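Local coordinates for dipeptide Epimerase (Enterococcus faecalis V583, PDB 3JW7), which belongs to the mandelate racemase/muconate lactonizing enzyme family of the enolase superfamily and carries a magnesium ion in its beta/alpha barrel, at residues 132-137 with 157-162; 146-151 with 177-182; 183-188 with 210-215; 235-240 with 257-262. All blocks are in the same frame, centred on the assembly; numbering follows the deposited sequence.

Interaction 1. Residues 132-137 with 157-162. With ILE (isoleucine), chain I; TYR (tyrosine), chain J.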
# COMPACT_ATOMS: atom_id res chain seq x y z
N ASP A 132 -5.75 -2.98 9.13
CA ASP A 132 -6.89 -3.84 8.94
C ASP A 132 -6.28 -5.13 8.39
O ASP A 132 -5.06 -5.30 8.38
CB ASP A 132 -7.87 -3.26 7.91
CG ASP A 132 -7.24 -3.08 6.51
OD1 ASP A 132 -6.33 -3.84 6.14
OD2 ASP A 132 -7.69 -2.17 5.77
N ILE A 133 -7.13 -6.05 7.95
CA ILE A 133 -6.66 -7.28 7.34
C ILE A 133 -7.67 -7.51 6.23
O ILE A 133 -8.86 -7.23 6.41
CB ILE A 133 -6.61 -8.48 8.32
CG1 ILE A 133 -5.96 -9.69 7.62
CG2 ILE A 133 -8.01 -8.84 8.80
CD1 ILE A 133 -5.52 -10.81 8.56
N THR A 134 -7.19 -7.99 5.09
CA THR A 134 -8.02 -8.23 3.93
C THR A 134 -8.58 -9.64 3.79
O THR A 134 -7.89 -10.62 4.06
CB THR A 134 -7.24 -7.91 2.63
OG1 THR A 134 -6.80 -6.54 2.68
CG2 THR A 134 -8.11 -8.11 1.40
N LEU A 135 -9.84 -9.72 3.37
CA LEU A 135 -10.52 -10.98 3.13
C LEU A 135 -10.70 -11.09 1.63
O LEU A 135 -11.42 -10.29 1.02
CB LEU A 135 -11.90 -10.98 3.80
CG LEU A 135 -11.96 -10.81 5.32
CD1 LEU A 135 -13.41 -10.84 5.79
CD2 LEU A 135 -11.16 -11.92 6.00
N GLY A 136 -10.03 -12.06 1.02
CA GLY A 136 -10.14 -12.25 -0.41
C GLY A 136 -11.52 -12.72 -0.84
O GLY A 136 -12.29 -13.26 -0.04
N ILE A 137 -11.83 -12.53 -2.12
CA ILE A 137 -13.12 -12.93 -2.66
C ILE A 137 -13.35 -14.43 -2.51
O ILE A 137 -12.47 -15.24 -2.80
CB ILE A 137 -13.23 -12.57 -4.16
CG1 ILE A 137 -13.14 -11.05 -4.34
CG2 ILE A 137 -14.55 -13.11 -4.74
CD1 ILE A 137 -13.24 -10.57 -5.79
N THR A 157 -10.99 -4.10 12.32
CA THR A 157 -11.30 -3.54 11.01
C THR A 157 -10.96 -4.55 9.93
O THR A 157 -9.83 -5.02 9.84
CB THR A 157 -10.49 -2.28 10.74
OG1 THR A 157 -10.70 -1.34 11.80
CG2 THR A 157 -10.89 -1.66 9.40
N LEU A 158 -11.96 -4.89 9.12
CA LEU A 158 -11.77 -5.85 8.04
C LEU A 158 -11.99 -5.19 6.69
O LEU A 158 -12.94 -4.44 6.50
CB LEU A 158 -12.78 -7.00 8.20
CG LEU A 158 -12.81 -7.69 9.56
CD1 LEU A 158 -13.92 -8.74 9.56
CD2 LEU A 158 -11.46 -8.32 9.87
N LYS A 159 -11.09 -5.47 5.74
CA LYS A 159 -11.20 -4.93 4.40
C LYS A 159 -11.78 -6.05 3.54
O LYS A 159 -11.12 -7.06 3.31
CB LYS A 159 -9.82 -4.50 3.88
CG LYS A 159 -9.82 -4.03 2.43
CD LYS A 159 -8.53 -3.29 2.09
CE LYS A 159 -8.37 -3.13 0.59
NZ LYS A 159 -7.26 -2.19 0.22
N ILE A 160 -13.01 -5.87 3.09
CA ILE A 160 -13.72 -6.88 2.30
C ILE A 160 -13.57 -6.74 0.80
O ILE A 160 -13.98 -5.73 0.22
CB ILE A 160 -15.24 -6.85 2.62
CG1 ILE A 160 -15.46 -6.97 4.12
CG2 ILE A 160 -15.94 -7.96 1.86
CD1 ILE A 160 -16.93 -6.88 4.54
N LYS A 161 -13.01 -7.76 0.16
CA LYS A 161 -12.86 -7.74 -1.29
C LYS A 161 -14.15 -8.23 -1.95
O LYS A 161 -14.71 -9.26 -1.57
CB LYS A 161 -11.69 -8.63 -1.74
CG LYS A 161 -10.31 -8.10 -1.36
CD LYS A 161 -9.98 -6.81 -2.11
CE LYS A 161 -8.58 -6.30 -1.76
NZ LYS A 161 -8.25 -5.06 -2.55
N VAL A 162 -14.61 -7.49 -2.95
CA VAL A 162 -15.82 -7.84 -3.68
C VAL A 162 -15.59 -7.54 -5.15
O VAL A 162 -14.52 -7.06 -5.52
CB VAL A 162 -17.04 -7.01 -3.19
CG1 VAL A 162 -17.34 -7.33 -1.74
CG2 VAL A 162 -16.76 -5.52 -3.34
N ILE I . -4.44 -5.47 1.29
CA ILE I . -3.66 -5.57 0.03
C ILE I . -4.48 -5.09 -1.16
O ILE I . -5.71 -5.25 -1.19
CB ILE I . -3.22 -7.03 -0.27
CG1 ILE I . -4.43 -7.95 -0.19
CG2 ILE I . -2.10 -7.44 0.68
CD1 ILE I . -4.20 -9.34 -0.79
N TYR J . -3.79 -4.50 -2.14
CA TYR J . -4.41 -3.99 -3.36
C TYR J . -5.53 -3.00 -3.06
O TYR J . -5.41 -2.25 -2.07
CB TYR J . -4.93 -5.15 -4.21
CG TYR J . -3.86 -6.11 -4.70
CD1 TYR J . -4.08 -7.49 -4.69
CD2 TYR J . -2.65 -5.65 -5.23
CE1 TYR J . -3.13 -8.38 -5.18
CE2 TYR J . -1.69 -6.54 -5.74
CZ TYR J . -1.94 -7.91 -5.71
OH TYR J . -1.03 -8.81 -6.22
OXT TYR J . -6.52 -2.98 -3.84

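Interaction 2. Residues 146-151 with 177-182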
# COMPACT_ATOMS: atom_id res chain seq x y z
N LYS A 146 -13.98 -16.64 7.89
CA LYS A 146 -12.65 -16.03 7.94
C LYS A 146 -12.71 -14.76 8.78
O LYS A 146 -11.81 -14.47 9.56
CB LYS A 146 -12.19 -15.68 6.52
CG LYS A 146 -11.62 -16.85 5.73
CD LYS A 146 -10.26 -17.27 6.27
CE LYS A 146 -9.57 -18.26 5.34
NZ LYS A 146 -10.37 -19.50 5.14
N ALA A 147 -13.79 -14.00 8.60
CA ALA A 147 -13.97 -12.75 9.34
C ALA A 147 -13.98 -13.03 10.83
O ALA A 147 -13.32 -12.34 11.61
CB ALA A 147 -15.28 -12.08 8.92
N VAL A 148 -14.73 -14.06 11.23
CA VAL A 148 -14.80 -14.42 12.64
C VAL A 148 -13.41 -14.81 13.14
O VAL A 148 -13.04 -14.47 14.27
CB VAL A 148 -15.77 -15.60 12.86
CG1 VAL A 148 -15.79 -15.99 14.34
CG2 VAL A 148 -17.17 -15.21 12.40
N GLU A 149 -12.66 -15.51 12.30
CA GLU A 149 -11.31 -15.93 12.68
C GLU A 149 -10.39 -14.73 12.88
O GLU A 149 -9.62 -14.68 13.83
CB GLU A 149 -10.70 -16.84 11.60
CG GLU A 149 -11.58 -18.01 11.20
CD GLU A 149 -10.83 -19.06 10.40
OE1 GLU A 149 -10.00 -18.70 9.54
OE2 GLU A 149 -11.07 -20.27 10.64
N LYS A 150 -10.47 -13.76 11.97
CA LYS A 150 -9.62 -12.58 12.07
C LYS A 150 -9.99 -11.73 13.27
O LYS A 150 -9.11 -11.22 13.96
CB LYS A 150 -9.70 -11.76 10.78
CG LYS A 150 -9.37 -12.56 9.52
CD LYS A 150 -8.09 -13.36 9.67
CE LYS A 150 -7.82 -14.20 8.43
NZ LYS A 150 -6.66 -15.12 8.62
N VAL A 151 -11.28 -11.59 13.54
CA VAL A 151 -11.70 -10.80 14.70
C VAL A 151 -11.13 -11.43 15.96
O VAL A 151 -10.74 -10.74 16.90
CB VAL A 151 -13.24 -10.74 14.81
CG1 VAL A 151 -13.64 -10.09 16.13
CG2 VAL A 151 -13.80 -9.93 13.65
N ARG A 177 -21.19 -9.14 7.95
CA ARG A 177 -21.74 -8.26 8.98
C ARG A 177 -22.52 -9.06 10.02
O ARG A 177 -22.36 -8.85 11.23
CB ARG A 177 -22.65 -7.19 8.36
CG ARG A 177 -23.32 -6.29 9.39
CD ARG A 177 -22.30 -5.67 10.33
NE ARG A 177 -21.69 -4.46 9.78
CZ ARG A 177 -20.59 -3.89 10.27
NH1 ARG A 177 -19.98 -4.41 11.33
NH2 ARG A 177 -20.12 -2.77 9.73
N GLU A 178 -23.37 -9.97 9.55
CA GLU A 178 -24.17 -10.79 10.46
C GLU A 178 -23.30 -11.67 11.34
O GLU A 178 -23.61 -11.89 12.51
CB GLU A 178 -25.14 -11.67 9.66
CG GLU A 178 -26.21 -10.88 8.91
CD GLU A 178 -27.19 -11.77 8.19
OE1 GLU A 178 -28.09 -11.24 7.50
OE2 GLU A 178 -27.08 -13.01 8.31
N ALA A 179 -22.20 -12.16 10.78
CA ALA A 179 -21.30 -13.03 11.52
C ALA A 179 -20.49 -12.34 12.61
O ALA A 179 -20.33 -12.88 13.70
CB ALA A 179 -20.36 -13.75 10.55
N VAL A 180 -19.99 -11.13 12.34
CA VAL A 180 -19.16 -10.42 13.31
C VAL A 180 -19.82 -9.31 14.13
O VAL A 180 -19.25 -8.83 15.11
CB VAL A 180 -17.90 -9.82 12.63
CG1 VAL A 180 -17.12 -10.93 11.92
CG2 VAL A 180 -18.30 -8.74 11.63
N GLY A 181 -21.01 -8.88 13.73
CA GLY A 181 -21.67 -7.83 14.49
C GLY A 181 -21.28 -6.43 14.04
O GLY A 181 -20.49 -6.28 13.11
N PHE A 182 -21.82 -5.42 14.71
CA PHE A 182 -21.57 -4.02 14.35
C PHE A 182 -20.44 -3.31 15.09
O PHE A 182 -20.24 -2.11 14.89
CB PHE A 182 -22.86 -3.21 14.51
CG PHE A 182 -23.86 -3.47 13.42
CD1 PHE A 182 -23.82 -2.74 12.24
CD2 PHE A 182 -24.83 -4.46 13.57
CE1 PHE A 182 -24.71 -3.00 11.21
CE2 PHE A 182 -25.73 -4.73 12.54
CZ PHE A 182 -25.67 -3.99 11.36

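Interaction 3. Residues 183-188 with 210-215. With MG (magnesium ion), chain L.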
# COMPACT_ATOMS: atom_id res chain seq x y z
N ASP A 183 -19.71 -4.03 15.93
CA ASP A 183 -18.60 -3.42 16.66
C ASP A 183 -17.35 -3.49 15.80
O ASP A 183 -16.30 -2.95 16.15
CB ASP A 183 -18.35 -4.15 17.98
CG ASP A 183 -19.55 -4.09 18.91
OD1 ASP A 183 -19.98 -2.96 19.24
OD2 ASP A 183 -20.05 -5.16 19.30
N ILE A 184 -17.46 -4.16 14.66
CA ILE A 184 -16.33 -4.29 13.76
C ILE A 184 -16.50 -3.36 12.57
O ILE A 184 -17.58 -3.28 11.99
CB ILE A 184 -16.21 -5.74 13.24
CG1 ILE A 184 -16.09 -6.71 14.42
CG2 ILE A 184 -15.01 -5.86 12.30
CD1 ILE A 184 -14.91 -6.46 15.34
N LYS A 185 -15.43 -2.65 12.21
CA LYS A 185 -15.50 -1.74 11.07
C LYS A 185 -15.27 -2.53 9.80
O LYS A 185 -14.37 -3.37 9.74
CB LYS A 185 -14.43 -0.64 11.18
CG LYS A 185 -14.63 0.31 12.34
CD LYS A 185 -13.77 1.57 12.20
CE LYS A 185 -12.28 1.25 12.19
NZ LYS A 185 -11.45 2.49 12.15
N LEU A 186 -16.09 -2.26 8.79
CA LEU A 186 -15.97 -2.95 7.51
C LEU A 186 -15.81 -1.96 6.36
O LEU A 186 -16.65 -1.09 6.16
CB LEU A 186 -17.20 -3.82 7.25
CG LEU A 186 -17.57 -4.90 8.28
CD1 LEU A 186 -18.86 -5.58 7.85
CD2 LEU A 186 -16.44 -5.91 8.40
N ARG A 187 -14.70 -2.08 5.64
CA ARG A 187 -14.46 -1.23 4.49
C ARG A 187 -14.49 -2.19 3.30
O ARG A 187 -14.05 -3.34 3.42
CB ARG A 187 -13.12 -0.50 4.61
CG ARG A 187 -11.91 -1.37 4.89
CD ARG A 187 -10.65 -0.52 5.15
NE ARG A 187 -10.83 0.44 6.23
CZ ARG A 187 -9.87 0.80 7.09
NH1 ARG A 187 -8.65 0.27 6.99
NH2 ARG A 187 -10.12 1.68 8.04
N LEU A 188 -15.04 -1.74 2.18
CA LEU A 188 -15.16 -2.57 0.98
C LEU A 188 -14.21 -2.13 -0.10
O LEU A 188 -13.85 -0.96 -0.17
CB LEU A 188 -16.58 -2.50 0.42
CG LEU A 188 -17.76 -2.66 1.38
CD1 LEU A 188 -19.05 -2.62 0.57
CD2 LEU A 188 -17.65 -3.97 2.16
N GLN A 210 -23.80 -0.50 7.87
CA GLN A 210 -22.75 0.37 8.39
C GLN A 210 -21.39 0.18 7.71
O GLN A 210 -20.43 -0.25 8.35
CB GLN A 210 -22.63 0.12 9.90
CG GLN A 210 -21.64 1.00 10.65
CD GLN A 210 -21.61 0.68 12.14
OE1 GLN A 210 -22.60 0.87 12.85
NE2 GLN A 210 -20.48 0.17 12.61
N ILE A 211 -21.31 0.51 6.43
CA ILE A 211 -20.07 0.40 5.67
C ILE A 211 -19.19 1.61 5.95
O ILE A 211 -19.64 2.75 5.80
CB ILE A 211 -20.36 0.32 4.16
CG1 ILE A 211 -21.31 -0.84 3.88
CG2 ILE A 211 -19.05 0.15 3.38
CD1 ILE A 211 -20.76 -2.19 4.27
N GLU A 212 -17.94 1.39 6.34
CA GLU A 212 -17.05 2.51 6.63
C GLU A 212 -16.71 3.32 5.37
O GLU A 212 -16.80 4.55 5.36
CB GLU A 212 -15.75 2.03 7.28
CG GLU A 212 -14.73 3.15 7.43
CD GLU A 212 -13.34 2.64 7.73
OE1 GLU A 212 -12.96 1.58 7.19
OE2 GLU A 212 -12.61 3.31 8.49
N LEU A 213 -16.34 2.61 4.32
CA LEU A 213 -15.98 3.27 3.07
C LEU A 213 -15.93 2.22 1.98
O LEU A 213 -15.97 1.02 2.26
CB LEU A 213 -14.61 3.94 3.20
CG LEU A 213 -13.37 3.06 3.47
CD1 LEU A 213 -12.89 2.39 2.19
CD2 LEU A 213 -12.26 3.93 4.05
N VAL A 214 -15.87 2.68 0.73
CA VAL A 214 -15.77 1.80 -0.41
C VAL A 214 -14.60 2.28 -1.27
O VAL A 214 -14.53 3.46 -1.64
CB VAL A 214 -17.05 1.82 -1.27
CG1 VAL A 214 -16.88 0.87 -2.45
CG2 VAL A 214 -18.25 1.40 -0.42
N GLU A 215 -13.70 1.36 -1.56
CA GLU A 215 -12.52 1.64 -2.37
C GLU A 215 -12.73 1.35 -3.85
O GLU A 215 -13.32 0.33 -4.21
CB GLU A 215 -11.36 0.76 -1.90
CG GLU A 215 -10.27 1.48 -1.15
CD GLU A 215 -9.12 0.55 -0.79
OE1 GLU A 215 -9.24 -0.18 0.21
OE2 GLU A 215 -8.11 0.54 -1.52
MG MG L . -7.66 -1.06 -3.15
O HOH W 1 -17.92 -0.30 9.55
O HOH W 2 -11.42 -0.91 1.58
O HOH W 3 -9.19 -0.54 -4.96

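Interaction 4. Residues 235-240 with 257-262. With MG (magnesium ion), chain L; TYR (tyrosine), chain J.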
# COMPACT_ATOMS: atom_id res chain seq x y z
N THR A 235 -21.81 7.51 1.81
CA THR A 235 -20.70 6.64 2.15
C THR A 235 -19.39 7.20 1.61
O THR A 235 -19.33 7.75 0.52
CB THR A 235 -20.92 5.22 1.56
OG1 THR A 235 -22.11 4.65 2.14
CG2 THR A 235 -19.74 4.32 1.87
N THR A 236 -18.33 7.06 2.40
CA THR A 236 -17.02 7.55 2.01
C THR A 236 -16.47 6.74 0.83
O THR A 236 -16.48 5.52 0.87
CB THR A 236 -16.05 7.46 3.19
OG1 THR A 236 -16.53 8.29 4.26
CG2 THR A 236 -14.65 7.90 2.79
N ILE A 237 -16.02 7.43 -0.21
CA ILE A 237 -15.45 6.78 -1.40
C ILE A 237 -13.94 7.05 -1.45
O ILE A 237 -13.50 8.19 -1.32
CB ILE A 237 -16.12 7.31 -2.70
CG1 ILE A 237 -17.62 7.02 -2.67
CG2 ILE A 237 -15.49 6.64 -3.92
CD1 ILE A 237 -17.96 5.56 -2.41
N MET A 238 -13.17 5.98 -1.63
CA MET A 238 -11.71 6.09 -1.68
C MET A 238 -11.16 5.75 -3.06
O MET A 238 -11.61 4.79 -3.69
CB MET A 238 -11.07 5.15 -0.65
CG MET A 238 -9.54 5.25 -0.58
SD MET A 238 -8.81 4.05 0.54
CE MET A 238 -9.32 4.70 2.12
N ALA A 239 -10.21 6.54 -3.52
CA ALA A 239 -9.59 6.26 -4.80
C ALA A 239 -8.35 5.43 -4.53
O ALA A 239 -7.65 5.66 -3.55
CB ALA A 239 -9.19 7.56 -5.50
N ASP A 240 -8.10 4.45 -5.40
CA ASP A 240 -6.90 3.64 -5.27
C ASP A 240 -6.22 3.61 -6.63
O ASP A 240 -5.33 4.42 -6.89
CB ASP A 240 -7.21 2.22 -4.81
CG ASP A 240 -5.96 1.36 -4.69
OD1 ASP A 240 -4.85 1.90 -4.87
OD2 ASP A 240 -6.10 0.15 -4.41
N THR A 257 -13.15 14.38 -6.99
CA THR A 257 -13.48 13.01 -7.37
C THR A 257 -13.82 12.03 -6.25
O THR A 257 -14.75 11.23 -6.39
CB THR A 257 -12.34 12.42 -8.20
OG1 THR A 257 -11.97 13.36 -9.22
CG2 THR A 257 -12.77 11.10 -8.86
N VAL A 258 -13.05 12.08 -5.16
CA VAL A 258 -13.25 11.16 -4.05
C VAL A 258 -13.13 11.84 -2.69
O VAL A 258 -12.80 13.02 -2.60
CB VAL A 258 -12.22 10.01 -4.11
CG1 VAL A 258 -12.45 9.16 -5.37
CG2 VAL A 258 -10.81 10.59 -4.12
N ASP A 259 -13.37 11.06 -1.63
CA ASP A 259 -13.31 11.56 -0.25
C ASP A 259 -11.99 11.23 0.45
O ASP A 259 -11.54 11.98 1.32
CB ASP A 259 -14.44 10.95 0.58
CG ASP A 259 -15.81 11.25 0.02
OD1 ASP A 259 -16.14 12.44 -0.16
OD2 ASP A 259 -16.56 10.29 -0.25
N VAL A 260 -11.39 10.10 0.08
CA VAL A 260 -10.14 9.64 0.68
C VAL A 260 -9.28 9.01 -0.41
O VAL A 260 -9.80 8.59 -1.45
CB VAL A 260 -10.41 8.58 1.79
CG1 VAL A 260 -9.11 7.99 2.30
CG2 VAL A 260 -11.18 9.22 2.95
N ILE A 261 -7.98 8.95 -0.19
CA ILE A 261 -7.08 8.38 -1.18
C ILE A 261 -6.14 7.33 -0.59
O ILE A 261 -5.55 7.53 0.47
CB ILE A 261 -6.25 9.48 -1.87
CG1 ILE A 261 -7.14 10.28 -2.83
CG2 ILE A 261 -5.07 8.85 -2.64
CD1 ILE A 261 -6.46 11.49 -3.47
N ASN A 262 -6.01 6.22 -1.30
CA ASN A 262 -5.14 5.12 -0.90
C ASN A 262 -3.74 5.38 -1.47
O ASN A 262 -3.58 5.50 -2.68
CB ASN A 262 -5.69 3.80 -1.48
CG ASN A 262 -4.84 2.58 -1.11
OD1 ASN A 262 -3.62 2.61 -1.19
ND2 ASN A 262 -5.51 1.50 -0.72
MG MG L . -7.66 -1.06 -3.15
N TYR J . -3.79 -4.50 -2.14
CA TYR J . -4.41 -3.99 -3.36
C TYR J . -5.53 -3.00 -3.06
O TYR J . -5.41 -2.25 -2.07
CB TYR J . -4.93 -5.15 -4.21
CG TYR J . -3.86 -6.11 -4.70
CD1 TYR J . -4.08 -7.49 -4.69
CD2 TYR J . -2.65 -5.65 -5.23
CE1 TYR J . -3.13 -8.38 -5.18
CE2 TYR J . -1.69 -6.54 -5.74
CZ TYR J . -1.94 -7.91 -5.71
OH TYR J . -1.03 -8.81 -6.22
OXT TYR J . -6.52 -2.98 -3.84
O HOH W 3 -9.19 -0.54 -4.96

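Interaction 1. Residues 132-137 with 157-162
Asp132 brings the one flat side chain of this pair of segments, a carboxylate set against the aliphatic stem of Lys159, with OD2 3.7 Å from Lys159 CB. The same OD2 is held by a salt bridge to Arg187, while OD1 comes close to the like-charged Asp318. This is the first beta-alpha-beta unit of the barrel: strands 128-135 and 157-161 run parallel with helix 140-152 between them. Their backbones are joined in register, with Lys159 N giving a straight bond of 2.9 Å to Ile133 O, followed by Leu135 N to Lys159 O and Lys161 N to Leu135 O.

The face carrying Thr134 and Lys159 looks into the ligand site, and Lys161 sends its end there too. Lys159 stretches out fully beside Thr134, its CG opposite the backbone N (chi1 175°), and this reach takes NZ to O of the bound tyrosine at 2.9 Å; Glu215 and Asp318 pair with the same ammonium. Thr134 OG1 accepts from N of the bound isoleucine at 2.9 Å. Lys161 has a kink instead at chi2 (-67°), its CG lying 3.5 Å from Thr134 CG2 before NZ reaches O of the isoleucine at 2.9 Å; Asp189 and Asn191 also hold that nitrogen. The two lysines thus address both bound groups from one strand.

On the reverse face Ile133 CG2 meets Leu158 CD2 at 3.6 Å, side by side, and Leu135 and Leu158 lie against Ala147 of the covering helix. Past the end of its strand, Ile137 packs CG1 3.7 Å from Lys161 O, a buried carbonyl oxygen with no hydrogen-bond partner in the model.

Interaction 2. Residues 146-151 with 177-182
Val180, in the last turn of helix 166-180, carries most of this contact, and nearly all of it through one methyl. From the CB, directed at the neighbouring helix, chi1 of -56° sends CG1 opposite the carbonyl carbon and out among the side chains of helix 140-152. There CG1 meets Ala147 CB at 3.7 Å and Val151 CG2 at 3.9 Å, two residues one helical turn apart, and reaches Val148 CG2 at a looser 4.3 Å. One turn of helix 140-152 therefore receives a single methyl of helix 166-180. The Val148 CG2 methyl also rests against Ala179 CB at 4.0 Å, on the outer side of the contact. Everything across the pair is apolar, and small Ala147 and Ala179 are consistent with the close approach, the CA atoms of Val148 and Val180 being 6.0 Å apart.

Just past Val180 the helix stops at Gly181, whose positive phi turns the chain away. Arg177 folds back over this end: NH1 donates to Gly181 O at 2.6 Å, the acceptor lying in the guanidinium plane, and Ile184 O is a second partner of NH1. Phe182 CD1 lies over one face of that guanidinium, toward its rim, while Arg177 CD sits over the centre of the phenyl ring, 3.7 Å above it. Inward, Ala147 also packs on Leu135 and Leu158 of the sheet. Such side-to-side packing of consecutive outer helices belongs to the helical jacket of a beta/alpha barrel.

Interaction 3. Residues 183-188 with 210-215
Arg187 and Glu212 lie side by side on neighbouring parallel strands and join through a two-nitrogen salt bridge. Arg187 turns CG into the crowded position between its backbone N and carbonyl carbon (chi1 53°), and a second bend at chi3 presents the NE side of the guanidinium; Glu212 meets it with an extended chain. NE reaches Glu212 OE1 at 2.6 Å and NH2 reaches Glu212 OE2 at 3.0 Å, with a further NH2 bond to OE1. The two planes are only 17° apart, so the carboxylate lies at the guanidinium edge with its rotation fixed. Lys185 NZ adds a long salt bridge to OE2 at 3.9 Å; beyond the pair, Arg316 also binds OE2.

On the face of Leu188 and Val214, Leu188 lies crosswise to the end of Ile211, CG 3.7 Å from Ile211 CG2, and its CD1 touches Val214 CG2. The backbones are bonded from Glu212 N to Leu186 O, Leu188 N to Leu213 O and Glu215 N to Leu188 O.

Glu215 has a chi1 of -108°, well off a staggered value, and runs straight beyond CG to the metal. Its OE2 binds magnesium at 2.3 Å, while OE1 is held by Lys159 and by a water at 2.7 Å that also bonds weakly to Leu188 O. With Asp189 and Asp240 completing the protein ligands, this is the metal site at the C-terminal strand ends of the enolase-superfamily barrel.

Interaction 4. Residues 235-240 with 257-262
Strands 236-239 and 260-263 run parallel, Met238 beside Val260 and Ala239 beside Ile261, with Ala239 N bonded to Val260 O and Asn262 N to Ala239 O at 2.8 Å. Nearer the N-terminal side, Ile237 O takes two donors, Asp259 N at 2.9 Å in the carbonyl plane and Val260 N at 3.2 Å. Asp259 pays back from its side chain: OD2 accepts Ile237 N at 2.9 Å through its anti lone pair, so both polar groups of Ile237's backbone are gripped by residues 259 and 260.

Met238 sends CG opposite its backbone N and bends at chi3 (-71°), which swings CE back over Val260; CE lies 3.3 Å from Val260 CG1, tighter than a usual carbon contact. SD passes Asn262 CB at 3.7 Å. On the other face Ala239 CB fits against both methyls of Val258, with CG1 at 3.6 Å, and Leu252 of the connecting helix covers that side.

At the strand ends Asp240 and Asn262 point the same way, both with CG opposite the backbone N, and their carboxylate and amide stack with planes 6° apart. Asp240 OD2 binds magnesium at 2.3 Å, and OD1 is held by Lys264 and Lys267. The Asn262 amide is held in turn by Glu215, another magnesium ligand, which makes it second shell. The tyrosine carboxylate shares the metal, at the mouth of an enolase-superfamily barrel.

In the fold
From the N terminus, the antiparallel strands 3-21, 24-38 and 43-48 and the helices after them come first, and the barrel opens at strand 128-135. Interaction 1 closes the loop over helix 140-152. Interaction 2 starts inside that loop and ends beyond it, on helix 166-180, so the two cross and tie two outer helices to the first two strands. Interactions 3 and 4 follow in series, each closing a strand-helix-strand unit. Strand 157-161 adjoins 185-189, and 211-215 adjoins 236-239, so interactions 1, 3 and 4 share the parallel strands of one sheet. Interactions 3 and 4 both bind magnesium, while 1 and 4 meet at the bound tyrosine; interaction 2 stays outside, about 24 Å from interaction 4 between centres.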